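Uncharacterized protein Tm1679 (Thermotoga maritima, PDB 3H3E) is of unknown function but binds zinc and adopts the metallo-beta-lactamase fold, consistent with a metal-dependent hydrolase, or possibly a transferase. Local coordinates at residues F42-S47 / L79-K84; D48-N53 / I59-D64; R183-I188 / E218-A223; F207-S212 / D244-E249. The protein carries 2 engineered substitutions. All coordinates share one frame; numbering follows the deposited sequence.

Contact 1: residues F42-S47 / L79-K84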
loop_
_atom_site.group_PDB
_atom_site.type_symbol
_atom_site.label_atom_id
_atom_site.label_comp_id
_atom_site.label_asym_id
_atom_site.label_seq_id
_atom_site.Cartn_x
_atom_site.Cartn_y
_atom_site.Cartn_z
ATOM N N PHE A 42 5.977 -5.455 -1.720
ATOM C CA PHE A 42 4.906 -4.773 -0.990
ATOM C C PHE A 42 3.568 -5.231 -1.530
ATOM O O PHE A 42 3.205 -4.889 -2.653
ATOM C CB PHE A 42 5.017 -3.251 -1.150
ATOM C CG PHE A 42 4.132 -2.475 -0.213
ATOM C CD1 PHE A 42 4.564 -2.148 1.066
ATOM C CD2 PHE A 42 2.872 -2.067 -0.606
ATOM C CE1 PHE A 42 3.751 -1.441 1.932
ATOM C CE2 PHE A 42 2.061 -1.349 0.264
ATOM C CZ PHE A 42 2.513 -1.039 1.533
ATOM N N ASP A 43 2.848 -6.006 -0.726
ATOM C CA ASP A 43 1.565 -6.585 -1.119
ATOM C C ASP A 43 1.666 -7.633 -2.245
ATOM O O ASP A 43 2.694 -7.771 -2.898
ATOM C CB ASP A 43 0.531 -5.493 -1.434
ATOM C CG ASP A 43 0.006 -4.812 -0.175
ATOM O OD1 ASP A 43 0.396 -5.246 0.926
ATOM O OD2 ASP A 43 -0.786 -3.852 -0.279
ATOM N N THR A 44 0.589 -8.383 -2.451
ATOM C CA THR A 44 0.631 -9.524 -3.344
ATOM C C THR A 44 -0.656 -9.754 -4.148
ATOM O O THR A 44 -0.887 -10.867 -4.615
ATOM C CB THR A 44 0.914 -10.821 -2.557
ATOM O OG1 THR A 44 -0.146 -11.060 -1.627
ATOM C CG2 THR A 44 2.211 -10.726 -1.808
ATOM N N GLY A 45 -1.494 -8.733 -4.298
ATOM C CA GLY A 45 -2.721 -8.866 -5.066
ATOM C C GLY A 45 -3.782 -9.804 -4.512
ATOM O O GLY A 45 -3.754 -10.173 -3.341
ATOM N N LYS A 46 -4.725 -10.190 -5.373
ATOM C CA LYS A 46 -5.818 -11.105 -5.034
ATOM C C LYS A 46 -5.419 -12.550 -5.309
ATOM O O LYS A 46 -5.674 -13.445 -4.497
ATOM C CB LYS A 46 -7.053 -10.759 -5.874
ATOM C CG LYS A 46 -8.263 -11.669 -5.689
ATOM C CD LYS A 46 -9.426 -11.262 -6.604
ATOM C CE LYS A 46 -9.305 -11.897 -7.969
ATOM N NZ LYS A 46 -10.281 -11.357 -8.946
ATOM N N SER A 47 -4.798 -12.771 -6.467
ATOM C CA SER A 47 -4.388 -14.112 -6.882
ATOM C C SER A 47 -2.941 -14.129 -7.340
ATOM O O SER A 47 -2.101 -13.459 -6.755
ATOM C CB SER A 47 -5.279 -14.613 -8.000
ATOM O OG SER A 47 -5.225 -13.711 -9.074
ATOM N N LEU A 79 -1.277 -16.845 -0.969
ATOM C CA LEU A 79 -1.724 -18.213 -1.146
ATOM C C LEU A 79 -0.924 -18.916 -2.219
ATOM O O LEU A 79 -1.051 -20.120 -2.390
ATOM C CB LEU A 79 -3.203 -18.235 -1.526
ATOM C CG LEU A 79 -4.104 -17.618 -0.457
ATOM C CD1 LEU A 79 -5.569 -17.724 -0.862
ATOM C CD2 LEU A 79 -3.854 -18.298 0.866
ATOM N N TYR A 80 -0.114 -18.157 -2.945
ATOM C CA TYR A 80 0.670 -18.696 -4.046
ATOM C C TYR A 80 2.157 -18.693 -3.735
ATOM O O TYR A 80 2.973 -19.018 -4.591
ATOM C CB TYR A 80 0.408 -17.895 -5.329
ATOM C CG TYR A 80 -1.014 -18.003 -5.806
ATOM C CD1 TYR A 80 -1.368 -18.919 -6.803
ATOM C CD2 TYR A 80 -2.018 -17.218 -5.244
ATOM C CE1 TYR A 80 -2.682 -19.040 -7.237
ATOM C CE2 TYR A 80 -3.339 -17.331 -5.671
ATOM C CZ TYR A 80 -3.660 -18.248 -6.664
ATOM O OH TYR A 80 -4.953 -18.358 -7.095
ATOM N N LEU A 81 2.505 -18.311 -2.509
ATOM C CA LEU A 81 3.897 -18.295 -2.077
ATOM C C LEU A 81 4.116 -19.242 -0.903
ATOM O O LEU A 81 3.191 -19.512 -0.137
ATOM C CB LEU A 81 4.330 -16.880 -1.697
ATOM C CG LEU A 81 4.212 -15.814 -2.791
ATOM C CD1 LEU A 81 4.518 -14.450 -2.214
ATOM C CD2 LEU A 81 5.120 -16.128 -3.994
ATOM N N SER A 82 5.340 -19.759 -0.798
ATOM C CA SER A 82 5.776 -20.542 0.337
ATOM C C SER A 82 7.153 -20.033 0.769
ATOM O O SER A 82 7.950 -19.554 -0.045
ATOM C CB SER A 82 5.882 -22.028 -0.023
ATOM O OG SER A 82 4.765 -22.510 -0.742
ATOM N N GLY A 83 7.431 -20.145 2.060
ATOM C CA GLY A 83 8.752 -19.868 2.585
ATOM C C GLY A 83 9.135 -18.407 2.660
ATOM O O GLY A 83 10.274 -18.081 2.965
ATOM N N LYS A 84 8.196 -17.517 2.372
ATOM C CA LYS A 84 8.467 -16.092 2.496
ATOM C C LYS A 84 8.419 -15.697 3.961
ATOM O O LYS A 84 7.854 -16.406 4.785
ATOM C CB LYS A 84 7.453 -15.269 1.696
ATOM C CG LYS A 84 7.365 -15.655 0.223
ATOM C CD LYS A 84 8.609 -15.266 -0.557
ATOM C CE LYS A 84 8.659 -15.982 -1.882
ATOM N NZ LYS A 84 9.862 -15.644 -2.687
#
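Tyr80 lays its ring obliquely against the backbone of Ser47, presenting neither a clean face nor a clean edge. The CE2 corner of Tyr80 comes nearest, 3.6 Å from Ser47 CA, while Tyr80 CD2 lies 3.8 Å from Ser47 C. Further along the same side of the ring, the phenol OH of Tyr80 passes Ser47 CB at 3.9 Å. The ring reaches this place because its CG stands beside the backbone N and anti to the carbonyl carbon (chi1 -64°). Ser47 offers carbon to the ring and gives its hydroxyl to Glu30 OE1. A second, looser touch lies deeper: Thr44 CG2 faces Leu81 CD1 at 4.4 Å, methyl to methyl, and both side chains also rest on Phe50 of helix 49-56. Thr44 OG1 is hydrogen-bonded to His74 O. Next to it Asp43 OD2 binds Ser68 OG and His74 ND1, so the 42-47 loop reaches toward the metal-binding loop, and the Thr44 side chain is about 12 Å from the bound zinc. No hydrogen bond spans the two segments. The hydroxyls of Thr44 and Ser47 are engaged with His74 and Glu30, and what joins the segments directly is van der Waals packing, with no directional bond.

Contact 2: residues D48-N53 / I59-D64; sequences DVFLKN and IDLPKD
Leu61 pushes its CD1 methyl up to Phe50 and Leu51, and the apolar packing across this contact rests on that one methyl. Leu61 CD1 sits 3.7 Å from Phe50 CE2, approaching the ring obliquely, and also 3.7 Å from Leu51 CD2, where the two leucine side chains run at about a right angle. Phe50 has CG between its backbone N and carbonyl carbon (chi1 75°), which brings the far end of the ring closer to Leu61 than its CB bond alone would. Within the helix, Leu51 CG packs over one face of the Phe50 ring, 3.8 Å above the plane and toward the rim, and both side chains reach the same Leu61 methyl. The polar interactions stay within 48-53 or lead away from the contact. At the helix start Lys52 NZ forms a salt bridge with Asp48, 3.0 Å from OD1, though its hydrogen bonds to the carboxylate are weak. Asn53 binds Leu18 O through ND2 and Glu28 N through OD1. The loop leading to strand 64-66 folds back against helix 49-56, with Phe50 and Leu61 both resting on Leu18 of strand 13-19 and Leu41 of strand 40-42.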
loop_
_atom_site.group_PDB
_atom_site.type_symbol
_atom_site.label_atom_id
_atom_site.label_comp_id
_atom_site.label_asym_id
_atom_site.label_seq_id
_atom_site.Cartn_x
_atom_site.Cartn_y
_atom_site.Cartn_z
ATOM N N ASP A 48 -2.650 -14.876 -8.399
ATOM C CA ASP A 48 -1.264 -15.074 -8.822
ATOM C C ASP A 48 -0.851 -14.133 -9.937
ATOM O O ASP A 48 0.209 -14.303 -10.535
ATOM C CB ASP A 48 -1.017 -16.525 -9.248
ATOM C CG ASP A 48 -1.908 -16.958 -10.397
ATOM O OD1 ASP A 48 -2.751 -16.152 -10.853
ATOM O OD2 ASP A 48 -1.762 -18.108 -10.854
ATOM N N VAL A 49 -1.686 -13.140 -10.213
ATOM C CA VAL A 49 -1.344 -12.125 -11.201
ATOM C C VAL A 49 0.037 -11.506 -10.973
ATOM O O VAL A 49 0.804 -11.338 -11.911
ATOM C CB VAL A 49 -2.414 -11.027 -11.286
ATOM C CG1 VAL A 49 -1.876 -9.805 -12.012
ATOM C CG2 VAL A 49 -3.636 -11.566 -11.983
ATOM N N PHE A 50 0.366 -11.176 -9.734
ATOM C CA PHE A 50 1.684 -10.627 -9.455
ATOM C C PHE A 50 2.821 -11.555 -9.907
ATOM O O PHE A 50 3.826 -11.084 -10.427
ATOM C CB PHE A 50 1.821 -10.232 -7.977
ATOM C CG PHE A 50 1.995 -11.398 -7.034
ATOM C CD1 PHE A 50 0.997 -12.342 -6.877
ATOM C CD2 PHE A 50 3.149 -11.523 -6.273
ATOM C CE1 PHE A 50 1.158 -13.414 -6.000
ATOM C CE2 PHE A 50 3.304 -12.579 -5.392
ATOM C CZ PHE A 50 2.302 -13.534 -5.260
ATOM N N LEU A 51 2.653 -12.866 -9.729
ATOM C CA LEU A 51 3.684 -13.841 -10.103
ATOM C C LEU A 51 3.837 -13.955 -11.597
ATOM O O LEU A 51 4.942 -14.117 -12.117
ATOM C CB LEU A 51 3.322 -15.226 -9.593
ATOM C CG LEU A 51 3.693 -15.570 -8.160
ATOM C CD1 LEU A 51 3.082 -16.923 -7.775
ATOM C CD2 LEU A 51 5.192 -15.586 -8.030
ATOM N N LYS A 52 2.705 -13.921 -12.286
ATOM C CA LYS A 52 2.697 -14.095 -13.721
ATOM C C LYS A 52 3.347 -12.885 -14.368
ATOM O O LYS A 52 4.137 -13.021 -15.305
ATOM C CB LYS A 52 1.279 -14.308 -14.216
ATOM C CG LYS A 52 0.658 -15.585 -13.696
ATOM C CD LYS A 52 -0.421 -16.095 -14.643
ATOM C CE LYS A 52 -1.835 -15.859 -14.124
ATOM N NZ LYS A 52 -2.476 -17.138 -13.686
ATOM N N ASN A 53 3.043 -11.702 -13.843
ATOM C CA ASN A 53 3.709 -10.480 -14.292
ATOM C C ASN A 53 5.196 -10.503 -13.991
ATOM O O ASN A 53 6.004 -10.112 -14.824
ATOM C CB ASN A 53 3.050 -9.231 -13.699
ATOM C CG ASN A 53 1.675 -8.971 -14.293
ATOM O OD1 ASN A 53 1.379 -9.402 -15.413
ATOM N ND2 ASN A 53 0.826 -8.278 -13.545
ATOM N N ILE A 59 11.665 -11.883 -13.289
ATOM C CA ILE A 59 12.110 -11.521 -11.943
ATOM C C ILE A 59 11.853 -12.608 -10.901
ATOM O O ILE A 59 10.778 -13.217 -10.860
ATOM C CB ILE A 59 11.407 -10.256 -11.438
ATOM C CG1 ILE A 59 11.692 -9.074 -12.359
ATOM C CG2 ILE A 59 11.874 -9.926 -10.038
ATOM C CD1 ILE A 59 10.690 -7.960 -12.205
ATOM N N ASP A 60 12.859 -12.839 -10.059
ATOM C CA ASP A 60 12.719 -13.677 -8.877
ATOM C C ASP A 60 12.257 -12.811 -7.707
ATOM O O ASP A 60 12.854 -11.774 -7.437
ATOM C CB ASP A 60 14.060 -14.307 -8.530
ATOM C CG ASP A 60 14.573 -15.208 -9.619
ATOM O OD1 ASP A 60 13.828 -16.132 -10.017
ATOM O OD2 ASP A 60 15.723 -14.995 -10.070
ATOM N N LEU A 61 11.200 -13.221 -7.013
ATOM C CA LEU A 61 10.713 -12.411 -5.904
ATOM C C LEU A 61 11.576 -12.646 -4.683
ATOM O O LEU A 61 12.135 -13.732 -4.509
ATOM C CB LEU A 61 9.246 -12.694 -5.584
ATOM C CG LEU A 61 8.243 -12.547 -6.721
ATOM C CD1 LEU A 61 6.884 -12.849 -6.171
ATOM C CD2 LEU A 61 8.295 -11.169 -7.340
ATOM N N PRO A 62 11.679 -11.626 -3.825
ATOM C CA PRO A 62 12.591 -11.678 -2.692
ATOM C C PRO A 62 11.966 -12.431 -1.528
ATOM O O PRO A 62 10.786 -12.775 -1.532
ATOM C CB PRO A 62 12.762 -10.205 -2.317
ATOM C CG PRO A 62 11.770 -9.428 -3.198
ATOM C CD PRO A 62 10.849 -10.417 -3.787
ATOM N N LYS A 63 12.781 -12.675 -0.521
ATOM C CA LYS A 63 12.348 -13.395 0.649
ATOM C C LYS A 63 11.242 -12.648 1.380
ATOM O O LYS A 63 10.303 -13.264 1.891
ATOM C CB LYS A 63 13.545 -13.599 1.576
ATOM C CG LYS A 63 13.191 -14.178 2.913
ATOM C CD LYS A 63 14.396 -14.154 3.831
ATOM C CE LYS A 63 15.167 -12.857 3.685
ATOM N NZ LYS A 63 15.955 -12.593 4.914
ATOM N N ASP A 64 11.362 -11.322 1.443
ATOM C CA ASP A 64 10.513 -10.517 2.323
ATOM C C ASP A 64 9.305 -9.941 1.618
ATOM O O ASP A 64 9.423 -9.212 0.634
ATOM C CB ASP A 64 11.304 -9.375 2.973
ATOM C CG ASP A 64 12.326 -9.864 3.983
ATOM O OD1 ASP A 64 11.949 -10.518 4.977
ATOM O OD2 ASP A 64 13.517 -9.569 3.799
#

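Contact 3: residues R183-I188 / E218-A223; sequences RGIDNI and EKIVKA
Ile220 reaches from helix 214-226 to two consecutive residues of helix 185-193, Ile185 and Asp186. At its CB the side chain divides. The CG2 branch, anti to the backbone N, meets Ile185 CG2 at 3.5 Å, and the two isoleucines cross at about a right angle. The CG1 branch lies beside the backbone N (chi1 -80°) and passes across the Asp186 side chain, again at about a right angle: Ile220 CG1 is 3.9 Å from Asp186 CG and 4.1 Å from Asp186 OD1. At the tip, Ile220 CD1 still has Ile185 CG2 at 4.2 Å and also packs on Leu209 of the 207-212 loop. One turn on, Ala223 CB comes within 4.1 Å of Asp186 CB, so the aspartate's aliphatic base is covered by both residues. Its charge is answered by Lys141, whose NZ forms a salt bridge with Asp186 OD1. At the start of helix 185-193 the chain is held by Asn187, whose ND2 bonds Arg183 O at 2.9 Å with an almost straight N-H...O angle of 177°, the acceptor lying in the amide plane; Asn187 OD1 takes a bond from Arg139 NH1. Two beta-alpha-beta crossovers meet here, since helix 185-193 links the parallel strands 173-178 and 200-204, and helix 214-226 links 200-204 to 231-235. Such side-by-side helices on a sheet belong to the alpha-beta/beta-alpha sandwich of metallo-beta-lactamases, and helix 185-193 starts just after His182, a ligand of the zinc.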
loop_
_atom_site.group_PDB
_atom_site.type_symbol
_atom_site.label_atom_id
_atom_site.label_comp_id
_atom_site.label_asym_id
_atom_site.label_seq_id
_atom_site.Cartn_x
_atom_site.Cartn_y
_atom_site.Cartn_z
ATOM N N ARG A 183 -6.563 4.858 6.533
ATOM C CA ARG A 183 -6.487 5.805 7.619
ATOM C C ARG A 183 -6.298 7.221 7.104
ATOM O O ARG A 183 -6.325 8.163 7.879
ATOM C CB ARG A 183 -5.362 5.422 8.567
ATOM C CG ARG A 183 -5.622 4.130 9.333
ATOM C CD ARG A 183 -4.865 4.203 10.647
ATOM N NE ARG A 183 -5.642 3.635 11.728
ATOM C CZ ARG A 183 -5.684 4.130 12.955
ATOM N NH1 ARG A 183 -4.989 5.206 13.259
ATOM N NH2 ARG A 183 -6.430 3.546 13.876
ATOM N N GLY A 184 -6.124 7.362 5.790
ATOM C CA GLY A 184 -5.963 8.664 5.159
ATOM C C GLY A 184 -4.559 8.902 4.641
ATOM O O GLY A 184 -3.606 8.841 5.403
ATOM N N ILE A 185 -4.414 9.161 3.343
ATOM C CA ILE A 185 -3.080 9.279 2.760
ATOM C C ILE A 185 -2.402 10.520 3.297
ATOM O O ILE A 185 -1.186 10.542 3.485
ATOM C CB ILE A 185 -3.116 9.291 1.229
ATOM C CG1 ILE A 185 -1.706 9.351 0.643
ATOM C CG2 ILE A 185 -3.910 10.470 0.736
ATOM C CD1 ILE A 185 -0.746 8.391 1.202
ATOM N N ASP A 186 -3.200 11.544 3.573
ATOM C CA ASP A 186 -2.715 12.739 4.262
ATOM C C ASP A 186 -2.224 12.466 5.689
ATOM O O ASP A 186 -1.164 12.944 6.085
ATOM C CB ASP A 186 -3.758 13.865 4.245
ATOM C CG ASP A 186 -5.104 13.473 4.881
ATOM O OD1 ASP A 186 -5.479 12.281 4.875
ATOM O OD2 ASP A 186 -5.810 14.387 5.371
ATOM N N ASN A 187 -2.991 11.704 6.463
ATOM C CA ASN A 187 -2.556 11.311 7.808
ATOM C C ASN A 187 -1.278 10.514 7.749
ATOM O O ASN A 187 -0.396 10.637 8.598
ATOM C CB ASN A 187 -3.642 10.500 8.510
ATOM C CG ASN A 187 -4.759 11.366 8.997
ATOM O OD1 ASN A 187 -4.526 12.498 9.404
ATOM N ND2 ASN A 187 -5.983 10.860 8.941
ATOM N N ILE A 188 -1.189 9.697 6.715
ATOM C CA ILE A 188 -0.046 8.837 6.523
ATOM C C ILE A 188 1.187 9.679 6.277
ATOM O O ILE A 188 2.235 9.429 6.852
ATOM C CB ILE A 188 -0.302 7.842 5.382
ATOM C CG1 ILE A 188 -1.300 6.774 5.863
ATOM C CG2 ILE A 188 0.986 7.233 4.906
ATOM C CD1 ILE A 188 -1.800 5.825 4.795
ATOM N N GLU A 218 -9.427 17.496 -2.377
ATOM C CA GLU A 218 -8.627 18.705 -2.562
ATOM C C GLU A 218 -7.791 19.006 -1.325
ATOM O O GLU A 218 -6.630 19.382 -1.425
ATOM C CB GLU A 218 -9.529 19.881 -2.911
ATOM C CG GLU A 218 -10.334 19.640 -4.176
ATOM C CD GLU A 218 -11.101 20.858 -4.636
ATOM O OE1 GLU A 218 -11.026 21.898 -3.945
ATOM O OE2 GLU A 218 -11.773 20.770 -5.692
ATOM N N LYS A 219 -8.400 18.827 -0.162
ATOM C CA LYS A 219 -7.713 18.976 1.101
ATOM C C LYS A 219 -6.479 18.049 1.144
ATOM O O LYS A 219 -5.448 18.376 1.748
ATOM C CB LYS A 219 -8.690 18.621 2.224
ATOM C CG LYS A 219 -8.793 19.641 3.352
ATOM C CD LYS A 219 -7.519 19.718 4.196
ATOM C CE LYS A 219 -7.483 21.000 5.051
ATOM N NZ LYS A 219 -7.175 22.242 4.263
ATOM N N ILE A 220 -6.592 16.887 0.500
ATOM C CA ILE A 220 -5.513 15.909 0.483
ATOM C C ILE A 220 -4.413 16.360 -0.466
ATOM O O ILE A 220 -3.236 16.389 -0.089
ATOM C CB ILE A 220 -6.033 14.511 0.099
ATOM C CG1 ILE A 220 -6.678 13.845 1.313
ATOM C CG2 ILE A 220 -4.919 13.624 -0.452
ATOM C CD1 ILE A 220 -7.495 12.630 0.964
ATOM N N VAL A 221 -4.800 16.735 -1.683
ATOM C CA VAL A 221 -3.845 17.281 -2.638
ATOM C C VAL A 221 -3.106 18.468 -2.035
ATOM O O VAL A 221 -1.905 18.638 -2.246
ATOM C CB VAL A 221 -4.528 17.746 -3.902
ATOM C CG1 VAL A 221 -3.507 18.351 -4.843
ATOM C CG2 VAL A 221 -5.252 16.576 -4.567
ATOM N N LYS A 222 -3.833 19.283 -1.279
ATOM C CA LYS A 222 -3.255 20.415 -0.573
ATOM C C LYS A 222 -2.132 19.946 0.347
ATOM O O LYS A 222 -1.077 20.577 0.393
ATOM C CB LYS A 222 -4.338 21.161 0.207
ATOM C CG LYS A 222 -3.889 22.425 0.920
ATOM C CD LYS A 222 -4.874 22.801 2.044
ATOM C CE LYS A 222 -4.532 24.130 2.741
ATOM N NZ LYS A 222 -5.147 25.337 2.076
ATOM N N ALA A 223 -2.340 18.830 1.052
ATOM C CA ALA A 223 -1.302 18.288 1.943
ATOM C C ALA A 223 -0.076 17.821 1.170
ATOM O O ALA A 223 1.051 18.062 1.587
ATOM C CB ALA A 223 -1.840 17.149 2.803
#

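Contact 4: residues F207-S212 / D244-E249; sequences FHLLKS and DIFKRE
Phe207 and Phe246 bring their rings together obliquely, with centroids 5.9 Å apart and planes at 40°, neither stacked nor edge-to-face. The touching atoms are Phe207 CE2 and Phe246 CZ, 4.0 Å apart. Around Phe246, Leu209 CD1 comes to the edge, near the ring plane, at 4.3 Å from Phe246 CE2, and Phe224 forms an edge-to-face pair with the same ring. Phe207 has CG beside its backbone N and anti to the carbonyl carbon (chi1 -52°), which carries the ring toward helix 240-249; Val232 and Pro234 of strand 231-235 also pack on it, and Val232 touches Phe246 as well. The contact joins two connections of the metallo-beta-lactamase fold: the loop after strand 200-204, and the helix that follows strand 231-235. Both belong to the half of the sandwich that contributes His182 to the zinc site, and the His208 ring meets that of His182, while the Phe207 side chain is about 11 Å from the metal. The 207-212 loop is further fixed to the start of the other connection by Thr238, whose OG1 bonds Phe207 N and whose backbone bonds that of Leu209. Leu209 also touches Ala242 of helix 240-249. At the far end of that helix Arg248 NE lies 3.4 Å from Glu249 OE2, a weak salt bridge whose placement is doubtful because the arginine is poorly ordered, and Glu249 O is bound by Asn225 ND2.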
loop_
_atom_site.group_PDB
_atom_site.type_symbol
_atom_site.label_atom_id
_atom_site.label_comp_id
_atom_site.label_asym_id
_atom_site.label_seq_id
_atom_site.Cartn_x
_atom_site.Cartn_y
_atom_site.Cartn_z
ATOM N N PHE A 207 -4.928 5.231 -2.712
ATOM C CA PHE A 207 -5.320 6.243 -1.721
ATOM C C PHE A 207 -6.785 6.151 -1.287
ATOM O O PHE A 207 -7.214 6.872 -0.393
ATOM C CB PHE A 207 -5.029 7.680 -2.213
ATOM C CG PHE A 207 -3.611 7.900 -2.699
ATOM C CD1 PHE A 207 -2.565 7.103 -2.255
ATOM C CD2 PHE A 207 -3.329 8.910 -3.591
ATOM C CE1 PHE A 207 -1.277 7.306 -2.717
ATOM C CE2 PHE A 207 -2.044 9.118 -4.040
ATOM C CZ PHE A 207 -1.021 8.318 -3.602
ATOM N N HIS A 208 -7.547 5.284 -1.939
ATOM C CA HIS A 208 -8.935 5.027 -1.567
ATOM C C HIS A 208 -9.801 6.270 -1.555
ATOM O O HIS A 208 -10.391 6.623 -0.533
ATOM C CB HIS A 208 -9.035 4.312 -0.216
ATOM C CG HIS A 208 -10.282 3.495 -0.071
ATOM N ND1 HIS A 208 -10.452 2.278 -0.700
ATOM C CD2 HIS A 208 -11.428 3.727 0.615
ATOM C CE1 HIS A 208 -11.645 1.793 -0.403
ATOM N NE2 HIS A 208 -12.259 2.656 0.389
ATOM N N LEU A 209 -9.918 6.909 -2.708
ATOM C CA LEU A 209 -10.627 8.170 -2.778
ATOM C C LEU A 209 -11.924 8.125 -3.572
ATOM O O LEU A 209 -12.494 9.165 -3.892
ATOM C CB LEU A 209 -9.687 9.232 -3.318
ATOM C CG LEU A 209 -8.543 9.443 -2.322
ATOM C CD1 LEU A 209 -7.483 10.366 -2.893
ATOM C CD2 LEU A 209 -9.090 9.971 -0.996
ATOM N N LEU A 210 -12.397 6.917 -3.866
ATOM C CA LEU A 210 -13.632 6.722 -4.627
ATOM C C LEU A 210 -14.891 7.163 -3.883
ATOM O O LEU A 210 -15.870 7.587 -4.500
ATOM C CB LEU A 210 -13.765 5.259 -5.040
ATOM C CG LEU A 210 -13.047 4.909 -6.340
ATOM C CD1 LEU A 210 -13.260 3.451 -6.707
ATOM C CD2 LEU A 210 -13.527 5.818 -7.460
ATOM N N LYS A 211 -14.858 7.047 -2.559
ATOM C CA LYS A 211 -15.998 7.392 -1.714
ATOM C C LYS A 211 -15.792 8.729 -0.997
ATOM O O LYS A 211 -16.594 9.120 -0.152
ATOM C CB LYS A 211 -16.284 6.281 -0.689
ATOM C CG LYS A 211 -16.983 5.048 -1.254
ATOM C CD LYS A 211 -18.072 4.558 -0.291
ATOM C CE LYS A 211 -18.966 3.451 -0.888
ATOM N NZ LYS A 211 -18.521 2.062 -0.544
ATOM N N SER A 212 -14.712 9.420 -1.336
ATOM C CA SER A 212 -14.414 10.711 -0.737
ATOM C C SER A 212 -14.972 11.842 -1.594
ATOM O O SER A 212 -15.056 11.712 -2.818
ATOM C CB SER A 212 -12.909 10.879 -0.572
ATOM O OG SER A 212 -12.425 10.117 0.514
ATOM N N ASP A 244 -7.903 12.961 -11.453
ATOM C CA ASP A 244 -8.125 14.172 -12.242
ATOM C C ASP A 244 -7.870 15.403 -11.388
ATOM O O ASP A 244 -7.280 16.378 -11.851
ATOM C CB ASP A 244 -9.544 14.221 -12.832
ATOM C CG ASP A 244 -9.705 13.354 -14.079
ATOM O OD1 ASP A 244 -8.708 12.756 -14.547
ATOM O OD2 ASP A 244 -10.843 13.274 -14.590
ATOM N N ILE A 245 -8.317 15.359 -10.136
ATOM C CA ILE A 245 -8.069 16.462 -9.207
ATOM C C ILE A 245 -6.575 16.631 -8.917
ATOM O O ILE A 245 -6.068 17.754 -8.915
ATOM C CB ILE A 245 -8.848 16.291 -7.891
ATOM C CG1 ILE A 245 -10.356 16.426 -8.150
ATOM C CG2 ILE A 245 -8.369 17.289 -6.854
ATOM C CD1 ILE A 245 -11.222 16.103 -6.950
ATOM N N PHE A 246 -5.875 15.518 -8.687
ATOM C CA PHE A 246 -4.415 15.544 -8.553
ATOM C C PHE A 246 -3.790 16.196 -9.781
ATOM O O PHE A 246 -2.964 17.088 -9.652
ATOM C CB PHE A 246 -3.822 14.138 -8.358
ATOM C CG PHE A 246 -3.634 13.729 -6.918
ATOM C CD1 PHE A 246 -2.400 13.856 -6.303
ATOM C CD2 PHE A 246 -4.681 13.181 -6.188
ATOM C CE1 PHE A 246 -2.219 13.468 -4.973
ATOM C CE2 PHE A 246 -4.508 12.792 -4.862
ATOM C CZ PHE A 246 -3.275 12.938 -4.259
ATOM N N LYS A 247 -4.177 15.759 -10.975
ATOM C CA LYS A 247 -3.578 16.310 -12.194
ATOM C C LYS A 247 -3.769 17.827 -12.335
ATOM O O LYS A 247 -2.909 18.514 -12.893
ATOM C CB LYS A 247 -4.059 15.582 -13.457
ATOM C CG LYS A 247 -3.659 14.100 -13.539
ATOM C CD LYS A 247 -3.496 13.638 -14.989
ATOM C CE LYS A 247 -3.235 12.130 -15.126
ATOM N NZ LYS A 247 -4.444 11.360 -15.578
ATOM N N ARG A 248 -4.874 18.354 -11.811
ATOM C CA ARG A 248 -5.181 19.772 -11.998
ATOM C C ARG A 248 -4.789 20.662 -10.820
ATOM O O ARG A 248 -4.823 21.884 -10.938
ATOM C CB ARG A 248 -6.665 19.987 -12.350
ATOM C CG ARG A 248 -7.559 20.228 -11.143
ATOM C CD ARG A 248 -8.808 21.041 -11.478
ATOM N NE ARG A 248 -9.693 21.156 -10.317
ATOM C CZ ARG A 248 -10.859 20.523 -10.187
ATOM N NH1 ARG A 248 -11.306 19.734 -11.158
ATOM N NH2 ARG A 248 -11.587 20.687 -9.087
ATOM N N GLU A 249 -4.420 20.069 -9.688
ATOM C CA GLU A 249 -4.113 20.867 -8.499
ATOM C C GLU A 249 -2.772 20.547 -7.839
ATOM O O GLU A 249 -2.228 21.355 -7.089
ATOM C CB GLU A 249 -5.243 20.753 -7.486
ATOM C CG GLU A 249 -6.508 21.451 -7.941
ATOM C CD GLU A 249 -7.577 21.458 -6.878
ATOM O OE1 GLU A 249 -7.271 21.046 -5.740
ATOM O OE2 GLU A 249 -8.717 21.872 -7.180
#

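Following the chain from the N terminus, contact 1 ties the loop after strand 40-42 to the one before strand 85-89, and contact 2 falls between its two ends, where the approach to strand 64-66 turns back on helix 49-56. The two touch through Lys84 NZ and Pro62 O, probably by a hydrogen bond. Only after contact 1 closes does contact 3 open, across the chain's centre, joining helices 185-193 and 214-226. Contact 4, between the loop after strand 200-204 and helix 240-249, crosses it in sequence, and the two meet where Ile220 packs on Leu209 and Ile185 on Phe207. Contacts 1 and 2 thus tie up one half of the fold, contacts 3 and 4 the other.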